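Long-range contacts in 3-hydroxyisobutyrate dehydrogenase (Salmonella typhimurium, PDB 3G0O), which probably oxidises L-threonate to 2-dehydro-L-erythronate, passing the hydride to NAD(+) or, less readily, to NADP(+): residues His9-Leu15 with Leu31-Asp37; Ala67-Val73 with Ala97-Thr103; Val78-Phe83 with Glu111-Leu116; Ile104-Gln110 with Pro172-Thr177; Leu121-Asp125 with Ser147-Phe151. Numbering follows the deposited sequence.

Overall arrangement
Contacts 1 and 2 pair neighbouring strands in the sheet of the Rossmann-type NAD-binding domain, joined backbone to backbone (Gly11 O to Val69 N 2.8 Å). Strand 122-129 of contact 5 comes next (Val98 O to Leu124 N 2.9 Å), with helix 148-161 packed on it. Contact 3 packs two helices on that sheet, with Leu82 CD2 3.5 Å from Ile70 CD1 of contact 2. It shares helix 106-117 with contact 4, which reaches helix 174-202, home of the predicted active-site Lys179. Asp125 OD1 of contact 5 is probably hydrogen-bonded to Ser176 OG of contact 4, 2.7 Å away. Nearest the site is Thr103 of contact 2: its side chain lies about 3 Å from that of Lys179 and about 8 Å from a bound tartrate.

Contact 1: residues His9-Leu15 with Leu31-Asp37; sequences HVGIVGL and LSTWGAD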
# COMPACT_ATOMS: atom_id res chain seq x y z
N HIS A 9 -2.11 35.46 13.51
CA HIS A 9 -0.70 35.23 13.26
C HIS A 9 -0.32 33.80 13.61
O HIS A 9 -0.59 33.33 14.71
CB HIS A 9 0.16 36.20 14.07
CG HIS A 9 0.12 37.60 13.56
ND1 HIS A 9 1.17 38.18 12.88
CD2 HIS A 9 -0.87 38.53 13.59
CE1 HIS A 9 0.83 39.41 12.51
NE2 HIS A 9 -0.40 39.64 12.93
N VAL A 10 0.30 33.12 12.66
CA VAL A 10 0.72 31.74 12.86
C VAL A 10 2.20 31.61 12.50
O VAL A 10 2.64 32.13 11.48
CB VAL A 10 -0.10 30.76 11.99
CG1 VAL A 10 0.01 31.14 10.52
CG2 VAL A 10 0.38 29.33 12.22
N GLY A 11 2.95 30.93 13.36
CA GLY A 11 4.36 30.72 13.09
C GLY A 11 4.63 29.25 12.81
O GLY A 11 4.18 28.38 13.57
N ILE A 12 5.34 28.97 11.72
CA ILE A 12 5.67 27.60 11.34
C ILE A 12 7.15 27.36 11.63
O ILE A 12 8.00 28.01 11.02
CB ILE A 12 5.43 27.33 9.84
CG1 ILE A 12 4.01 27.73 9.45
CG2 ILE A 12 5.68 25.85 9.53
CD1 ILE A 12 2.93 26.98 10.20
N VAL A 13 7.44 26.45 12.54
CA VAL A 13 8.82 26.13 12.90
C VAL A 13 9.19 24.79 12.27
O VAL A 13 8.60 23.76 12.60
CB VAL A 13 9.00 26.04 14.43
CG1 VAL A 13 10.47 25.85 14.77
CG2 VAL A 13 8.46 27.31 15.08
N GLY A 14 10.17 24.81 11.38
CA GLY A 14 10.57 23.60 10.69
C GLY A 14 10.02 23.73 9.28
O GLY A 14 8.85 23.43 9.03
N LEU A 15 10.86 24.20 8.36
CA LEU A 15 10.43 24.41 6.99
C LEU A 15 10.92 23.34 6.02
O LEU A 15 11.47 23.65 4.95
CB LEU A 15 10.87 25.80 6.52
CG LEU A 15 10.26 26.93 7.35
CD1 LEU A 15 10.85 28.27 6.92
CD2 LEU A 15 8.74 26.92 7.20
N LEU A 31 -3.59 34.09 6.37
CA LEU A 31 -3.15 34.25 7.75
C LEU A 31 -1.79 34.95 7.74
O LEU A 31 -1.01 34.77 6.81
CB LEU A 31 -3.01 32.89 8.43
CG LEU A 31 -4.20 31.93 8.39
CD1 LEU A 31 -3.83 30.62 9.06
CD2 LEU A 31 -5.41 32.56 9.07
N SER A 32 -1.52 35.76 8.76
CA SER A 32 -0.22 36.43 8.85
C SER A 32 0.74 35.30 9.21
O SER A 32 0.71 34.77 10.32
CB SER A 32 -0.23 37.49 9.96
OG SER A 32 -1.01 38.61 9.56
N THR A 33 1.60 34.95 8.26
CA THR A 33 2.52 33.83 8.43
C THR A 33 3.99 34.15 8.69
O THR A 33 4.60 34.97 8.00
CB THR A 33 2.43 32.91 7.20
OG1 THR A 33 1.06 32.56 6.98
CG2 THR A 33 3.25 31.63 7.40
N TRP A 34 4.55 33.49 9.70
CA TRP A 34 5.95 33.64 10.08
C TRP A 34 6.58 32.26 9.96
O TRP A 34 5.91 31.24 10.16
CB TRP A 34 6.08 34.11 11.53
CG TRP A 34 5.39 35.41 11.84
CD1 TRP A 34 4.05 35.60 12.03
CD2 TRP A 34 6.00 36.69 12.00
NE1 TRP A 34 3.79 36.92 12.30
CE2 TRP A 34 4.98 37.62 12.29
CE3 TRP A 34 7.33 37.14 11.92
CZ2 TRP A 34 5.23 38.97 12.51
CZ3 TRP A 34 7.58 38.50 12.14
CH2 TRP A 34 6.54 39.40 12.43
N GLY A 35 7.87 32.22 9.63
CA GLY A 35 8.57 30.95 9.50
C GLY A 35 9.90 30.93 10.22
O GLY A 35 10.55 31.96 10.38
N ALA A 36 10.33 29.74 10.65
CA ALA A 36 11.60 29.60 11.34
C ALA A 36 12.28 28.31 10.92
O ALA A 36 11.70 27.23 11.04
CB ALA A 36 11.39 29.60 12.85
N ASP A 37 13.50 28.43 10.40
CA ASP A 37 14.27 27.26 9.97
C ASP A 37 15.72 27.68 9.77
O ASP A 37 16.01 28.82 9.39
CB ASP A 37 13.72 26.72 8.64
CG ASP A 37 14.20 25.31 8.35
OD1 ASP A 37 13.63 24.35 8.92
OD2 ASP A 37 15.16 25.15 7.56
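Parallel strands 9-13 and 32-36, their axes 4.5 Å apart at the closest and their directions 21° from each other, belong to the opening beta-alpha-beta unit of the Rossmann fold; helix 17-28 connects them. Five backbone hydrogen bonds run from Val10 N to Ser32 O (2.9 Å) through Gly14 N to Ala36 O (2.9 Å). On one face His9 and Trp34 both take chi1 m, which brings indole NE1 to imidazole ND1 at 3.0 Å and almost in line, rim to rim. Ser32 CB sits over the His9 ring, 3.4 Å from its centroid, a CH-pi contact. Asp37 is t: OD1 accepts from Leu15 N (2.8 Å), while OD2 receives Asn39 N. Gly14 has a positive phi that a side chain would not tolerate, and Leu15, m/t, turns its CD1 to within 4.3 Å of Gly35 C. The indole N-H is a donor, so ND1 of His9 must be unprotonated. Asp37 directly follows the second strand, where Rossmann enzymes preferring NAD commonly carry an acid for the adenosine ribose, consistent with the expected cosubstrate.

Contact 2: residues Ala67-Val73 with Ala97-Thr103; sequences ALVILVV and AVMVSST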
# COMPACT_ATOMS: atom_id res chain seq x y z
N ALA A 67 -0.73 31.16 17.14
CA ALA A 67 -0.47 29.73 17.08
C ALA A 67 0.92 29.46 16.54
O ALA A 67 1.41 30.17 15.66
CB ALA A 67 -1.51 29.04 16.20
N LEU A 68 1.55 28.43 17.09
CA LEU A 68 2.88 28.03 16.64
C LEU A 68 2.78 26.57 16.24
O LEU A 68 2.33 25.74 17.03
CB LEU A 68 3.90 28.18 17.77
CG LEU A 68 5.36 27.99 17.37
CD1 LEU A 68 5.85 29.24 16.64
CD2 LEU A 68 6.22 27.72 18.60
N VAL A 69 3.18 26.26 15.01
CA VAL A 69 3.15 24.88 14.52
C VAL A 69 4.59 24.38 14.47
O VAL A 69 5.46 25.04 13.90
CB VAL A 69 2.54 24.77 13.10
CG1 VAL A 69 2.44 23.31 12.68
CG2 VAL A 69 1.18 25.44 13.08
N ILE A 70 4.85 23.23 15.07
CA ILE A 70 6.19 22.67 15.09
C ILE A 70 6.27 21.37 14.28
O ILE A 70 5.75 20.33 14.70
CB ILE A 70 6.65 22.40 16.54
CG1 ILE A 70 6.52 23.68 17.36
CG2 ILE A 70 8.09 21.89 16.55
CD1 ILE A 70 6.86 23.51 18.83
N LEU A 71 6.90 21.46 13.12
CA LEU A 71 7.06 20.31 12.23
C LEU A 71 8.53 19.93 12.19
O LEU A 71 9.28 20.36 11.31
CB LEU A 71 6.56 20.67 10.83
CG LEU A 71 5.05 20.92 10.69
CD1 LEU A 71 4.79 21.96 9.63
CD2 LEU A 71 4.34 19.62 10.36
N VAL A 72 8.95 19.11 13.15
CA VAL A 72 10.33 18.67 13.24
C VAL A 72 10.42 17.15 13.34
O VAL A 72 9.41 16.46 13.54
CB VAL A 72 11.05 19.33 14.43
CG1 VAL A 72 11.11 20.83 14.22
CG2 VAL A 72 10.33 19.00 15.73
N VAL A 73 11.64 16.63 13.22
CA VAL A 73 11.89 15.20 13.25
C VAL A 73 11.59 14.45 14.54
O VAL A 73 10.96 13.39 14.52
CB VAL A 73 13.35 14.90 12.83
CG1 VAL A 73 13.63 13.41 12.92
CG2 VAL A 73 13.60 15.39 11.42
N ALA A 97 -1.83 28.87 21.06
CA ALA A 97 -1.74 27.42 20.94
C ALA A 97 -0.48 26.92 20.25
O ALA A 97 0.08 27.58 19.38
CB ALA A 97 -2.96 26.89 20.21
N VAL A 98 -0.04 25.73 20.65
CA VAL A 98 1.13 25.12 20.04
C VAL A 98 0.67 23.80 19.43
O VAL A 98 0.15 22.93 20.13
CB VAL A 98 2.24 24.82 21.06
CG1 VAL A 98 3.39 24.11 20.36
CG2 VAL A 98 2.73 26.11 21.69
N MSE A 99 0.85 23.66 18.12
CA MSE A 99 0.47 22.45 17.42
C MSE A 99 1.75 21.67 17.16
O MSE A 99 2.55 22.06 16.30
CB MSE A 99 -0.22 22.81 16.10
CG MSE A 99 -0.77 21.62 15.33
SE MSE A 99 -1.62 22.17 13.68
CE MSE A 99 -1.11 20.69 12.54
N VAL A 100 1.95 20.59 17.90
CA VAL A 100 3.15 19.77 17.74
C VAL A 100 2.87 18.71 16.68
O VAL A 100 2.04 17.82 16.89
CB VAL A 100 3.57 19.10 19.07
CG1 VAL A 100 4.85 18.31 18.88
CG2 VAL A 100 3.76 20.16 20.15
N SER A 101 3.56 18.81 15.55
CA SER A 101 3.38 17.87 14.46
C SER A 101 4.70 17.19 14.11
O SER A 101 5.34 17.50 13.11
CB SER A 101 2.82 18.62 13.25
OG SER A 101 1.61 19.27 13.58
N SER A 102 5.09 16.25 14.96
CA SER A 102 6.33 15.51 14.77
C SER A 102 5.98 14.03 14.89
O SER A 102 4.88 13.62 14.52
CB SER A 102 7.32 15.91 15.87
OG SER A 102 8.54 15.19 15.79
N THR A 103 6.91 13.22 15.37
CA THR A 103 6.64 11.80 15.57
C THR A 103 7.28 11.48 16.91
O THR A 103 8.45 11.11 16.99
CB THR A 103 7.25 10.93 14.45
OG1 THR A 103 6.71 11.33 13.19
CG2 THR A 103 6.91 9.47 14.68
O HOH W 1 8.32 13.96 12.38
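Ile70 reaches across to Val98, CD1 to CG1 at 3.8 Å, on a face that Leu68 and Val100 share. The strands, 67-70 and 97-100, are parallel neighbours near the middle of the Rossmann sheet, axes 4.7 Å apart at their closest and 14° from true alignment; helix 75-82 lies between them in the chain and packs on this same face. The other face belongs to Ala67, Ala97, Val69 and Met99 (a selenomethionine); Val69 CG2 meets Met99 CB at 4.2 Å, and helix 148-161 packs there. Backbone hydrogen bonds run from Leu68 N to Ala97 O (2.9 Å) up to Ser101 N to Ile70 O (2.8 Å). Beyond the strands the regular ladder stops: Leu71 CD2 rests 3.4 Å from Ser101 CB, whose OG bonds to Ala126 O, and Ser102 OG donates to Val72 O (2.7 Å). Thr103 OG1 bonds to Lys179, the predicted active-site residue. Water 1 ties the ends together, donating to Val72 O at 3.0 Å and hydrogen-bonded to Thr103 OG1 at 3.2 Å.

Contact 3: residues Val78-Phe83 with Glu111-Leu116; sequences VRQVLF and EIAAAL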
# COMPACT_ATOMS: atom_id res chain seq x y z
N VAL A 78 11.65 19.14 19.35
CA VAL A 78 10.45 19.85 19.78
C VAL A 78 10.79 20.57 21.08
O VAL A 78 10.50 21.75 21.25
CB VAL A 78 9.26 18.90 20.04
CG1 VAL A 78 8.07 19.68 20.57
CG2 VAL A 78 8.88 18.18 18.75
N ARG A 79 11.42 19.84 22.00
CA ARG A 79 11.81 20.41 23.28
C ARG A 79 12.80 21.56 23.14
O ARG A 79 12.74 22.52 23.90
CB ARG A 79 12.41 19.33 24.18
CG ARG A 79 11.39 18.32 24.71
CD ARG A 79 11.99 17.49 25.83
NE ARG A 79 10.95 16.84 26.63
CZ ARG A 79 10.38 15.68 26.33
NH1 ARG A 79 10.75 15.01 25.25
NH2 ARG A 79 9.43 15.19 27.12
N GLN A 80 13.69 21.48 22.16
CA GLN A 80 14.67 22.55 21.94
C GLN A 80 13.99 23.81 21.42
O GLN A 80 14.42 24.93 21.74
CB GLN A 80 15.77 22.10 20.98
CG GLN A 80 16.77 21.14 21.62
CD GLN A 80 17.92 20.75 20.69
OE1 GLN A 80 18.66 21.61 20.19
NE2 GLN A 80 18.08 19.45 20.45
N VAL A 81 12.95 23.65 20.62
CA VAL A 81 12.22 24.79 20.08
C VAL A 81 11.39 25.44 21.19
O VAL A 81 11.29 26.67 21.27
CB VAL A 81 11.26 24.36 18.94
CG1 VAL A 81 10.28 25.48 18.61
CG2 VAL A 81 12.07 24.01 17.69
N LEU A 82 10.83 24.61 22.07
CA LEU A 82 9.99 25.10 23.16
C LEU A 82 10.69 25.47 24.46
O LEU A 82 10.40 26.52 25.04
CB LEU A 82 8.89 24.07 23.47
CG LEU A 82 7.87 23.80 22.37
CD1 LEU A 82 6.85 22.79 22.86
CD2 LEU A 82 7.17 25.11 21.99
N PHE A 83 11.59 24.62 24.92
CA PHE A 83 12.29 24.88 26.18
C PHE A 83 13.81 24.82 26.05
O PHE A 83 14.41 25.58 25.29
CB PHE A 83 11.84 23.88 27.25
CG PHE A 83 10.40 23.45 27.12
CD1 PHE A 83 10.07 22.27 26.45
CD2 PHE A 83 9.38 24.24 27.64
CE1 PHE A 83 8.74 21.88 26.32
CE2 PHE A 83 8.04 23.85 27.51
CZ PHE A 83 7.72 22.67 26.84
N GLU A 111 3.91 14.96 28.48
CA GLU A 111 4.86 15.74 29.28
C GLU A 111 4.98 17.16 28.74
O GLU A 111 5.00 18.14 29.50
CB GLU A 111 6.23 15.06 29.25
CG GLU A 111 6.30 13.77 30.06
CD GLU A 111 7.50 12.91 29.69
OE1 GLU A 111 8.61 13.47 29.52
OE2 GLU A 111 7.34 11.67 29.59
N ILE A 112 5.06 17.28 27.42
CA ILE A 112 5.18 18.57 26.76
C ILE A 112 3.91 19.39 26.95
O ILE A 112 3.97 20.61 27.17
CB ILE A 112 5.44 18.39 25.25
CG1 ILE A 112 6.81 17.75 25.04
CG2 ILE A 112 5.35 19.73 24.53
CD1 ILE A 112 7.10 17.34 23.61
N ALA A 113 2.75 18.74 26.87
CA ALA A 113 1.48 19.43 27.04
C ALA A 113 1.34 19.99 28.45
O ALA A 113 0.87 21.11 28.64
CB ALA A 113 0.33 18.48 26.74
N ALA A 114 1.76 19.21 29.44
CA ALA A 114 1.68 19.65 30.83
C ALA A 114 2.51 20.91 31.04
O ALA A 114 2.07 21.86 31.70
CB ALA A 114 2.15 18.54 31.76
N ALA A 115 3.71 20.92 30.47
CA ALA A 115 4.61 22.07 30.60
C ALA A 115 4.03 23.32 29.96
O ALA A 115 4.19 24.43 30.48
CB ALA A 115 5.96 21.74 29.96
N LEU A 116 3.35 23.15 28.83
CA LEU A 116 2.75 24.27 28.12
C LEU A 116 1.49 24.76 28.82
O LEU A 116 1.21 25.96 28.85
CB LEU A 116 2.42 23.87 26.67
CG LEU A 116 3.61 23.63 25.74
CD1 LEU A 116 3.12 23.16 24.38
CD2 LEU A 116 4.42 24.91 25.59
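Ile112 is the centre of this contact between helix 75-82 and helix 106-117, two nearly parallel helices (9°) of the Rossmann domain that lie on the same face of the sheet. Their axes come no nearer than 11.9 Å, too wide for backbones to touch, so long side chains fill the space. Ile112, m/t, pushes its branches into it: CD1 lies 4.0 Å from Val78 CG1, and CG2 lies 3.8 Å from Leu82 CD1. That same Leu82 CD1 also meets Leu116 CD1 at 4.0 Å. Beneath this layer are Ile70, Val98, Val100 and Met123 of the sheet.

Arg79 closes the solvent side. Its extended chain carries the guanidinium across the gap, where Ile112 CG1 lies over one face of it, 4.2 Å from NH2. NH2 forms a salt bridge with Glu111 OE1 at 3.1 Å, and another with Asp108, one turn earlier on the same helix.

Phe83 fills the far end. With chi1 at -33°, between wells, it places CZ 3.7 Å from Ala115 CB and 4.2 Å from Leu116 CD2, and the carbonyl O of Ile112 meets the ring edge 4.3 Å from CZ.

No hydrogen bond joins the two segments themselves. Apolar contacts, buried toward the sheet and extended outward by Phe83, hold the helices together, and the shared arginine adds a charged tie at the surface, where two acids of one helix offset its positive charge.

Contact 4: residues Ile104-Gln110 with Pro172-Thr177; sequences ISSADAQ and PGAGST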
# COMPACT_ATOMS: atom_id res chain seq x y z
N ILE A 104 6.48 11.63 17.97
CA ILE A 104 6.96 11.42 19.32
C ILE A 104 6.11 10.40 20.10
O ILE A 104 5.04 10.01 19.66
CB ILE A 104 6.97 12.77 20.08
CG1 ILE A 104 5.54 13.28 20.29
CG2 ILE A 104 7.76 13.79 19.28
CD1 ILE A 104 5.45 14.66 20.95
N SER A 105 6.61 9.99 21.26
CA SER A 105 5.89 9.03 22.08
C SER A 105 4.70 9.71 22.74
O SER A 105 4.65 10.94 22.84
CB SER A 105 6.81 8.47 23.17
OG SER A 105 7.07 9.46 24.15
N SER A 106 3.74 8.91 23.18
CA SER A 106 2.57 9.43 23.86
C SER A 106 3.01 10.11 25.15
O SER A 106 2.48 11.16 25.53
CB SER A 106 1.59 8.31 24.18
OG SER A 106 0.42 8.82 24.78
N ALA A 107 3.98 9.50 25.83
CA ALA A 107 4.48 10.05 27.09
C ALA A 107 5.06 11.45 26.85
O ALA A 107 4.78 12.36 27.62
CB ALA A 107 5.55 9.13 27.67
N ASP A 108 5.86 11.60 25.80
CA ASP A 108 6.46 12.90 25.51
C ASP A 108 5.40 13.95 25.17
O ASP A 108 5.52 15.11 25.57
CB ASP A 108 7.46 12.79 24.36
CG ASP A 108 8.83 12.29 24.83
OD1 ASP A 108 9.23 12.62 25.97
OD2 ASP A 108 9.51 11.59 24.06
N ALA A 109 4.37 13.55 24.42
CA ALA A 109 3.31 14.48 24.07
C ALA A 109 2.61 14.97 25.35
O ALA A 109 2.27 16.16 25.47
CB ALA A 109 2.30 13.80 23.16
N GLN A 110 2.38 14.06 26.29
CA GLN A 110 1.73 14.42 27.54
C GLN A 110 2.62 15.30 28.42
O GLN A 110 2.15 16.26 29.03
CB GLN A 110 1.32 13.15 28.30
CG GLN A 110 0.24 12.34 27.59
CD GLN A 110 -0.00 11.00 28.24
OE1 GLN A 110 -0.31 10.91 29.42
NE2 GLN A 110 0.13 9.93 27.46
N PRO A 172 -3.95 15.11 25.06
CA PRO A 172 -2.70 14.87 24.34
C PRO A 172 -2.21 13.44 24.58
O PRO A 172 -2.35 12.92 25.69
CB PRO A 172 -1.76 15.90 24.93
CG PRO A 172 -2.68 17.05 25.22
CD PRO A 172 -3.86 16.36 25.84
N GLY A 173 -1.65 12.83 23.55
CA GLY A 173 -1.14 11.48 23.70
C GLY A 173 -1.69 10.50 22.68
O GLY A 173 -0.94 9.78 22.03
N ALA A 174 -3.02 10.49 22.55
CA ALA A 174 -3.67 9.58 21.61
C ALA A 174 -3.27 9.85 20.17
O ALA A 174 -3.11 8.92 19.38
CB ALA A 174 -5.18 9.68 21.77
N GLY A 175 -3.12 11.12 19.83
CA GLY A 175 -2.72 11.46 18.48
C GLY A 175 -1.38 10.84 18.14
O GLY A 175 -1.22 10.25 17.07
N SER A 176 -0.41 10.94 19.05
CA SER A 176 0.91 10.37 18.80
C SER A 176 0.86 8.84 18.73
O SER A 176 1.64 8.23 18.01
CB SER A 176 1.90 10.81 19.88
OG SER A 176 2.27 12.17 19.72
N THR A 177 -0.06 8.23 19.48
CA THR A 177 -0.19 6.78 19.45
C THR A 177 -0.66 6.35 18.06
O THR A 177 -0.19 5.34 17.52
CB THR A 177 -1.21 6.28 20.50
OG1 THR A 177 -0.68 6.51 21.81
CG2 THR A 177 -1.48 4.78 20.33
O HOH W 2 3.64 12.25 17.42
O HOH W 3 3.89 9.47 17.09
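Two helix N-termini meet here: helix 106-117 of the Rossmann domain and the long helix 174-202 that leads into the C-terminal helical domain of the 3-hydroxyisobutyrate dehydrogenase family. Ile104 comes first, its O 3.2 Å from Ser176 CB. Water 2 bridges the pair, accepting from Ile104 N (3.0 Å) and donating to Ser176 OG (2.7 Å), a hydroxyl that also bonds to Asp125; water 3 sits 2.9 Å from Ile104 O and 2.7 Å from Ser176 O. Ser105 points away and N-caps its own helix, OG taking the hydrogen of Asp108 N at 3.0 Å. Ser106 approaches Gly173, the N-cap residue of the second helix, with CA atoms 4.2 Å apart; its OG makes at best a weak hydrogen bond to Gly173 O (3.2 Å). Gly173 has phi near 126°, and a CB there would clash with Ser106 OG, so the close approach depends on the bare glycine. Ser106 CB is also 3.7 Å from OG1 of Thr177, which packs on Ile205 of the second subunit. Ala109 sets its CB 3.8 Å from Ser176 OG. Gln110 curls back to donate from NE2 to Ser106 OG (2.9 Å), and Gln110 CG lies 3.3 Å from Pro172 O.

Contact 5: residues Leu121-Asp125 with Ser147-Phe151; sequences LNMLD and SEAAF
This is strand-on-helix packing in the alpha/beta Rossmann domain: the first residues of strand 122-129 are extended (phi -78 to -122°, psi 93 to 140°), and the first turn of helix 148-161 (phi -60 to -69°, psi -33 to -47°) starts against one face, closest at Asn122 and Ala150 with CA atoms 5.0 Å apart. Met123 CB points away, and its side chain packs on helix 106-117. In van der Waals packing, Asn122 (chi1 m) has CB 3.8 Å from Ala150 CA; Ala150 CB is 3.6 Å from Met123 O and 4.1 Å from Leu124 CD1. Leu124 is t/p, Phe151 m with chi2 near -70°; Leu124 CD1 thus sits over the Phe151 ring, 3.6 Å from its centroid, a CH-pi contact. Arg167 makes a cation-pi interaction with this ring. Ser147 (phi -65°, psi 163°, chi1 p) is the N-cap, OG accepting from Ala150 N at 3.1 Å; Phe151 N to Ser147 O (3.1 Å) begins the helical backbone bonds. Water 4 links the segments, donating to Met123 O at 2.6 Å and accepting from Ser147 N at 2.9 Å.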
# COMPACT_ATOMS: atom_id res chain seq x y z
N LEU A 121 -0.84 27.95 28.03
CA LEU A 121 -0.80 27.75 26.58
C LEU A 121 -1.54 26.46 26.25
O LEU A 121 -1.59 25.53 27.06
CB LEU A 121 0.66 27.66 26.11
CG LEU A 121 1.55 28.85 26.46
CD1 LEU A 121 2.99 28.57 26.05
CD2 LEU A 121 1.03 30.10 25.78
N ASN A 122 -2.14 26.41 25.06
CA ASN A 122 -2.87 25.22 24.63
C ASN A 122 -1.99 24.41 23.68
O ASN A 122 -1.34 24.97 22.80
CB ASN A 122 -4.15 25.62 23.89
CG ASN A 122 -5.05 26.50 24.72
OD1 ASN A 122 -5.21 27.69 24.44
ND2 ASN A 122 -5.64 25.93 25.76
N MSE A 123 -1.96 23.10 23.86
CA MSE A 123 -1.16 22.28 22.97
C MSE A 123 -2.02 21.23 22.29
O MSE A 123 -2.91 20.65 22.92
CB MSE A 123 -0.03 21.57 23.70
CG MSE A 123 1.00 21.01 22.73
SE MSE A 123 1.89 19.42 23.33
CE MSE A 123 0.50 18.16 22.88
N LEU A 124 -1.76 20.99 21.01
CA LEU A 124 -2.49 19.98 20.27
C LEU A 124 -1.50 18.91 19.84
O LEU A 124 -0.52 19.19 19.15
CB LEU A 124 -3.15 20.58 19.02
CG LEU A 124 -4.18 19.68 18.33
CD1 LEU A 124 -5.37 19.48 19.27
CD2 LEU A 124 -4.66 20.31 17.03
N ASP A 125 -1.75 17.68 20.28
CA ASP A 125 -0.91 16.54 19.91
C ASP A 125 -1.40 16.25 18.50
O ASP A 125 -2.36 15.51 18.31
CB ASP A 125 -1.21 15.38 20.85
CG ASP A 125 -0.46 14.11 20.48
OD1 ASP A 125 0.53 14.20 19.74
OD2 ASP A 125 -0.87 13.03 20.95
N SER A 147 -7.38 19.32 24.08
CA SER A 147 -8.53 20.07 24.59
C SER A 147 -9.33 20.83 23.55
O SER A 147 -8.87 21.09 22.43
CB SER A 147 -8.07 21.06 25.66
OG SER A 147 -7.30 22.09 25.07
N GLU A 148 -10.54 21.21 23.93
CA GLU A 148 -11.43 21.96 23.06
C GLU A 148 -10.81 23.32 22.81
O GLU A 148 -10.94 23.90 21.73
CB GLU A 148 -12.80 22.13 23.73
CG GLU A 148 -13.82 22.86 22.87
CD GLU A 148 -14.03 22.20 21.53
OE1 GLU A 148 -14.35 20.99 21.50
OE2 GLU A 148 -13.87 22.89 20.49
N ALA A 149 -10.10 23.82 23.82
CA ALA A 149 -9.44 25.12 23.72
C ALA A 149 -8.36 25.07 22.64
O ALA A 149 -8.20 26.02 21.88
CB ALA A 149 -8.84 25.50 25.06
N ALA A 150 -7.62 23.97 22.58
CA ALA A 150 -6.56 23.84 21.57
C ALA A 150 -7.16 23.71 20.17
O ALA A 150 -6.71 24.38 19.24
CB ALA A 150 -5.68 22.62 21.89
N PHE A 151 -8.16 22.84 20.03
CA PHE A 151 -8.81 22.65 18.74
C PHE A 151 -9.43 23.93 18.22
O PHE A 151 -9.32 24.26 17.03
CB PHE A 151 -9.89 21.57 18.84
CG PHE A 151 -9.37 20.16 18.65
CD1 PHE A 151 -8.93 19.74 17.40
CD2 PHE A 151 -9.30 19.28 19.72
CE1 PHE A 151 -8.43 18.45 17.22
CE2 PHE A 151 -8.80 17.99 19.55
CZ PHE A 151 -8.36 17.57 18.29
O HOH W 4 -4.67 20.03 24.80